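Local coordinates for pectate lyase/Amb allergen (Acidovorax citrulli, PDB 4HWV), which probably cleaves pectate, as a calcium-binding secreted polysaccharide lyase of family 1 built on a right-handed parallel beta-helix, at residues A[316-320]-A[415-419]; A[340-346]-A[372-378]. All blocks are in the same frame, centred on the assembly; numbering follows the deposited sequence.

Overall arrangement
Contact 1 joins the loop between strands 302-306 and 324-327 to the linker after helix 405-414 and the start of helix 417-420. It closes a loop of 94 residues. Contact 2 lies wholly within that loop. There the chain leaves strand 340-341, bends into strand 345-356, and comes back 26 residues later as the bend 372-375 and strand 376-387. Contact 2 therefore joins successive coils of the beta-helix, while contact 1 ties together two excursions from it. The two contacts touch. Lys376 NZ probably donates to Glu419 O at 2.7 Å. Gly317 O packs on Tyr343 CE1 at 3.6 Å, and Pro319 CB lies 3.7 Å from Tyr343 O.

Contact 1. Residues A[316-320]-A[415-419]; sequences SGNPR and FSASE
This is a loop-to-helix-start contact at the edge of the beta-helix, away from the calcium site. It combines a proline CH-pi contact with a salt bridge and buries 331 Å² in all. The loop 316-320 has no regular structure; 415-419 leads from Phe415 through the N-cap Ser416 into a short helix at 417-420. The backbones come closest at Pro319 and Glu419, with CA atoms 6.0 Å apart.

Asn318 (chi1 t) shapes the loop. Its OD1 accepts from Arg320 N at 2.8 Å, forming an Asx turn around Pro319. Pro319 and Phe415 both point toward the other segment. With Phe415 chi1 m, Pro319 CD sits 3.4 Å from the centroid of the Phe415 ring, 8° off its normal, a CH-pi contact over the face. Pro319 CB also touches Glu419 O at 3.2 Å.

Arg320 (chi1 m, chi2 and chi3 t) extends past the ring edge, and Phe415 CD1 lies 3.6 Å from Arg320 CZ, over one guanidinium face. The salt bridge is bidentate: Arg320 NE to Glu419 OE1 at 2.7 Å and Arg320 NH2 to Glu419 OE2 at 2.9 Å, both nearly straight. A water donates to Pro319 O (2.9 Å) and Glu419 OE1 (2.7 Å).

Glu419 (chi1 m, chi2 t) carries its carboxylate to Arg320 and back to the N-cap: Ser416 OG donates to Glu419 OE2 at 2.7 Å and accepts the weak capping bond from Glu419 N at 3.4 Å. An Asx turn thus meets a serine N-cap where two loops project from the parallel beta-helix of the pectate lyase fold.

Contact 2. Residues A[340-346]-A[372-378]; sequences RVRYGMV and GQSGKVH
Tyr343 lays one face of its ring over Gln373 O, and Tyr343 CD1 meets Ser374 CB at 3.5 Å. Tyr343 (phi 66°, psi -33°) centres a classic gamma turn between strands 340-341 and 345-356, with Gly344 N to Arg342 O at 2.6 Å. Gly372 to Gly375 form a type II beta turn, with Gly375 N to Gly372 O at 3.0 Å.

The CA atoms of Arg342 and Gly375 lie 4.2 Å apart. Gly372 N binds Val341 O weakly at 2.7 Å. Tyr343 N donates to Gln373 O at 2.8 Å. The register then shifts by two: Met345 pairs with Lys376, Val346 with Val377. The parallel ladder has Lys376 N to Gly344 O, Val346 N to Lys376 O and His378 N to Val346 O, each 2.9 Å.

Val341 CB packs on Val377 CG2 at 3.8 Å. Lys376 curls back (chi4 p), so its NZ donates to Ser374 O at 2.9 Å and also to Glu419 O. One water joins Tyr343 OH, Gln373 NE2 and Ser374 OG. Tyr343 OH also hydrogen-bonds main-chain Asp310 O, Gln373 OE1 accepts from Ser404 N, and Ser374 OG bonds Cys420 O. Such stacked bends between parallel strands mark successive coils of the right-handed parallel beta-helix of pectate lyases.

Contact 1. Residues A[316-320]-A[415-419]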
loop_
_atom_site.group_PDB
_atom_site.type_symbol
_atom_site.label_atom_id
_atom_site.label_comp_id
_atom_site.label_asym_id
_atom_site.label_seq_id
_atom_site.Cartn_x
_atom_site.Cartn_y
_atom_site.Cartn_z
ATOM N N SER A 316 16.921 -30.771 -7.482
ATOM C CA SER A 316 16.354 -29.760 -6.596
ATOM C C SER A 316 16.890 -29.731 -5.157
ATOM O O SER A 316 16.499 -28.876 -4.367
ATOM C CB SER A 316 14.822 -29.866 -6.580
ATOM O OG SER A 316 14.411 -31.152 -6.166
ATOM N N GLY A 317 17.790 -30.638 -4.814
ATOM C CA GLY A 317 18.388 -30.634 -3.481
ATOM C C GLY A 317 19.864 -30.936 -3.613
ATOM O O GLY A 317 20.361 -31.961 -3.126
ATOM N N ASN A 318 20.576 -30.013 -4.257
ATOM C CA ASN A 318 21.924 -30.273 -4.731
ATOM C C ASN A 318 22.908 -29.365 -4.010
ATOM O O ASN A 318 22.883 -28.151 -4.207
ATOM C CB ASN A 318 21.967 -30.041 -6.248
ATOM C CG ASN A 318 23.288 -30.425 -6.879
ATOM O OD1 ASN A 318 24.343 -30.407 -6.235
ATOM N ND2 ASN A 318 23.236 -30.789 -8.163
ATOM N N PRO A 319 23.765 -29.950 -3.154
ATOM C CA PRO A 319 24.709 -29.145 -2.368
ATOM C C PRO A 319 25.866 -28.576 -3.176
ATOM O O PRO A 319 26.752 -27.957 -2.592
ATOM C CB PRO A 319 25.229 -30.135 -1.326
ATOM C CG PRO A 319 25.150 -31.458 -2.004
ATOM C CD PRO A 319 23.905 -31.395 -2.873
ATOM N N ARG A 320 25.855 -28.782 -4.491
ATOM C CA ARG A 320 26.826 -28.141 -5.392
ATOM C C ARG A 320 26.258 -26.881 -6.047
ATOM O O ARG A 320 26.956 -26.168 -6.764
ATOM C CB ARG A 320 27.312 -29.159 -6.426
ATOM C CG ARG A 320 27.930 -30.362 -5.730
ATOM C CD ARG A 320 28.236 -31.542 -6.628
ATOM N NE ARG A 320 28.842 -32.592 -5.817
ATOM C CZ ARG A 320 28.938 -33.870 -6.174
ATOM N NH1 ARG A 320 28.453 -34.266 -7.344
ATOM N NH2 ARG A 320 29.504 -34.751 -5.347
ATOM N N PHE A 415 25.901 -37.554 -2.977
ATOM C CA PHE A 415 26.968 -36.558 -3.018
ATOM C C PHE A 415 28.140 -37.019 -2.153
ATOM O O PHE A 415 28.897 -37.906 -2.563
ATOM C CB PHE A 415 26.406 -35.172 -2.630
ATOM C CG PHE A 415 25.298 -34.727 -3.536
ATOM C CD1 PHE A 415 25.580 -34.220 -4.803
ATOM C CD2 PHE A 415 23.971 -34.898 -3.168
ATOM C CE1 PHE A 415 24.558 -33.849 -5.659
ATOM C CE2 PHE A 415 22.939 -34.526 -4.020
ATOM C CZ PHE A 415 23.233 -33.997 -5.267
ATOM N N SER A 416 28.287 -36.453 -0.958
ATOM C CA SER A 416 29.294 -36.937 -0.008
ATOM C C SER A 416 28.942 -36.465 1.388
ATOM O O SER A 416 28.160 -35.539 1.542
ATOM C CB SER A 416 30.700 -36.455 -0.379
ATOM O OG SER A 416 30.776 -35.041 -0.342
ATOM N N ALA A 417 29.519 -37.095 2.404
ATOM C CA ALA A 417 29.229 -36.703 3.781
ATOM C C ALA A 417 29.521 -35.227 4.048
ATOM O O ALA A 417 28.693 -34.533 4.636
ATOM C CB ALA A 417 29.997 -37.578 4.764
ATOM N N SER A 418 30.678 -34.733 3.608
ATOM C CA SER A 418 31.019 -33.331 3.854
ATOM C C SER A 418 30.055 -32.387 3.137
ATOM O O SER A 418 29.638 -31.375 3.691
ATOM C CB SER A 418 32.470 -33.023 3.465
ATOM O OG SER A 418 32.709 -33.247 2.084
ATOM N N GLU A 419 29.686 -32.725 1.908
ATOM C CA GLU A 419 28.769 -31.880 1.148
ATOM C C GLU A 419 27.354 -31.916 1.715
ATOM O O GLU A 419 26.549 -31.039 1.432
ATOM C CB GLU A 419 28.741 -32.294 -0.315
ATOM C CG GLU A 419 30.053 -32.096 -1.038
ATOM C CD GLU A 419 29.982 -32.586 -2.469
ATOM O OE1 GLU A 419 29.684 -31.765 -3.370
ATOM O OE2 GLU A 419 30.218 -33.794 -2.697
HETATM O O HOH W 1 29.394 -29.158 -2.747
#

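Contact 2. Residues A[340-346]-A[372-378]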
loop_
_atom_site.group_PDB
_atom_site.type_symbol
_atom_site.label_atom_id
_atom_site.label_comp_id
_atom_site.label_asym_id
_atom_site.label_seq_id
_atom_site.Cartn_x
_atom_site.Cartn_y
_atom_site.Cartn_z
ATOM N N ARG A 340 16.283 -18.445 4.459
ATOM C CA ARG A 340 16.107 -19.852 4.814
ATOM C C ARG A 340 16.969 -20.696 3.874
ATOM O O ARG A 340 16.726 -20.720 2.662
ATOM C CB ARG A 340 14.644 -20.284 4.701
ATOM C CG ARG A 340 14.366 -21.647 5.321
ATOM C CD ARG A 340 13.097 -22.323 4.770
ATOM N NE ARG A 340 12.711 -23.444 5.633
ATOM C CZ ARG A 340 13.338 -24.624 5.651
ATOM N NH1 ARG A 340 14.366 -24.860 4.840
ATOM N NH2 ARG A 340 12.942 -25.572 6.499
ATOM N N VAL A 341 17.979 -21.375 4.420
ATOM C CA VAL A 341 19.006 -22.002 3.587
ATOM C C VAL A 341 19.061 -23.524 3.656
ATOM O O VAL A 341 19.403 -24.101 4.702
ATOM C CB VAL A 341 20.391 -21.445 3.938
ATOM C CG1 VAL A 341 21.440 -22.104 3.050
ATOM C CG2 VAL A 341 20.390 -19.917 3.798
ATOM N N ARG A 342 18.724 -24.167 2.538
ATOM C CA ARG A 342 19.000 -25.602 2.338
ATOM C C ARG A 342 20.115 -25.750 1.316
ATOM O O ARG A 342 20.193 -24.949 0.393
ATOM C CB ARG A 342 17.796 -26.361 1.768
ATOM C CG ARG A 342 16.564 -26.397 2.646
ATOM C CD ARG A 342 15.460 -27.114 1.883
ATOM N NE ARG A 342 14.267 -27.409 2.671
ATOM C CZ ARG A 342 13.105 -26.772 2.574
ATOM N NH1 ARG A 342 12.940 -25.783 1.714
ATOM N NH2 ARG A 342 12.082 -27.163 3.330
ATOM N N TYR A 343 20.962 -26.768 1.500
ATOM C CA TYR A 343 21.914 -27.267 0.488
ATOM C C TYR A 343 23.037 -26.333 0.066
ATOM O O TYR A 343 24.119 -26.815 -0.213
ATOM C CB TYR A 343 21.199 -27.896 -0.732
ATOM C CG TYR A 343 20.565 -29.209 -0.322
ATOM C CD1 TYR A 343 21.356 -30.334 -0.060
ATOM C CD2 TYR A 343 19.193 -29.306 -0.101
ATOM C CE1 TYR A 343 20.792 -31.523 0.380
ATOM C CE2 TYR A 343 18.622 -30.492 0.340
ATOM C CZ TYR A 343 19.430 -31.589 0.590
ATOM O OH TYR A 343 18.889 -32.769 1.039
ATOM N N GLY A 344 22.802 -25.021 0.034
ATOM C CA GLY A 344 23.795 -24.092 -0.485
ATOM C C GLY A 344 24.808 -23.580 0.530
ATOM O O GLY A 344 24.598 -23.652 1.749
ATOM N N MET A 345 25.917 -23.058 0.012
ATOM C CA MET A 345 26.913 -22.334 0.804
ATOM C C MET A 345 26.563 -20.857 0.734
ATOM O O MET A 345 26.769 -20.207 -0.290
ATOM C CB MET A 345 28.316 -22.613 0.265
ATOM C CG MET A 345 28.626 -24.117 0.315
ATOM S SD MET A 345 29.941 -24.644 -0.793
ATOM C CE MET A 345 31.261 -23.944 0.125
ATOM N N VAL A 346 25.975 -20.346 1.807
ATOM C CA VAL A 346 25.386 -19.007 1.800
ATOM C C VAL A 346 26.073 -18.111 2.831
ATOM O O VAL A 346 26.192 -18.464 4.010
ATOM C CB VAL A 346 23.879 -19.078 2.063
ATOM C CG1 VAL A 346 23.257 -17.689 2.185
ATOM C CG2 VAL A 346 23.205 -19.864 0.946
ATOM N N GLY A 372 18.654 -24.652 7.222
ATOM C CA GLY A 372 17.889 -25.781 6.753
ATOM C C GLY A 372 18.764 -26.922 6.287
ATOM O O GLY A 372 19.985 -26.939 6.492
ATOM N N GLN A 373 18.113 -27.885 5.648
ATOM C CA GLN A 373 18.738 -29.169 5.362
ATOM C C GLN A 373 20.000 -29.025 4.533
ATOM O O GLN A 373 19.931 -28.570 3.395
ATOM C CB GLN A 373 17.757 -30.058 4.614
ATOM C CG GLN A 373 18.236 -31.502 4.519
ATOM C CD GLN A 373 18.359 -32.162 5.861
ATOM O OE1 GLN A 373 17.541 -31.936 6.751
ATOM N NE2 GLN A 373 19.388 -32.992 6.018
ATOM N N SER A 374 21.139 -29.413 5.113
ATOM C CA SER A 374 22.448 -29.389 4.435
ATOM C C SER A 374 22.893 -27.985 4.021
ATOM O O SER A 374 23.804 -27.824 3.212
ATOM C CB SER A 374 22.494 -30.340 3.238
ATOM O OG SER A 374 22.313 -31.684 3.653
ATOM N N GLY A 375 22.267 -26.960 4.590
ATOM C CA GLY A 375 22.728 -25.603 4.373
ATOM C C GLY A 375 24.074 -25.385 5.043
ATOM O O GLY A 375 24.432 -26.058 6.008
ATOM N N LYS A 376 24.821 -24.419 4.532
ATOM C CA LYS A 376 26.122 -24.085 5.101
ATOM C C LYS A 376 26.190 -22.566 5.180
ATOM O O LYS A 376 26.517 -21.878 4.203
ATOM C CB LYS A 376 27.247 -24.703 4.268
ATOM C CG LYS A 376 27.158 -26.241 4.235
ATOM C CD LYS A 376 28.178 -26.894 3.337
ATOM C CE LYS A 376 27.829 -28.376 3.180
ATOM N NZ LYS A 376 26.498 -28.546 2.503
ATOM N N VAL A 377 25.814 -22.053 6.342
ATOM C CA VAL A 377 25.580 -20.626 6.535
ATOM C C VAL A 377 26.766 -19.985 7.235
ATOM O O VAL A 377 27.286 -20.511 8.225
ATOM C CB VAL A 377 24.282 -20.392 7.347
ATOM C CG1 VAL A 377 24.094 -18.923 7.646
ATOM C CG2 VAL A 377 23.085 -20.968 6.597
ATOM N N HIS A 378 27.212 -18.850 6.699
ATOM C CA HIS A 378 28.353 -18.128 7.269
ATOM C C HIS A 378 27.906 -16.675 7.435
ATOM O O HIS A 378 27.689 -15.980 6.437
ATOM C CB HIS A 378 29.548 -18.215 6.307
ATOM C CG HIS A 378 30.861 -17.836 6.917
ATOM N ND1 HIS A 378 31.706 -18.768 7.474
ATOM C CD2 HIS A 378 31.489 -16.636 7.027
ATOM C CE1 HIS A 378 32.788 -18.157 7.926
ATOM N NE2 HIS A 378 32.688 -16.866 7.656
HETATM O O HOH W 2 15.116 -27.652 6.045
HETATM O O HOH W 3 26.719 -26.942 0.242
HETATM O O HOH W 4 20.540 -33.687 3.290
#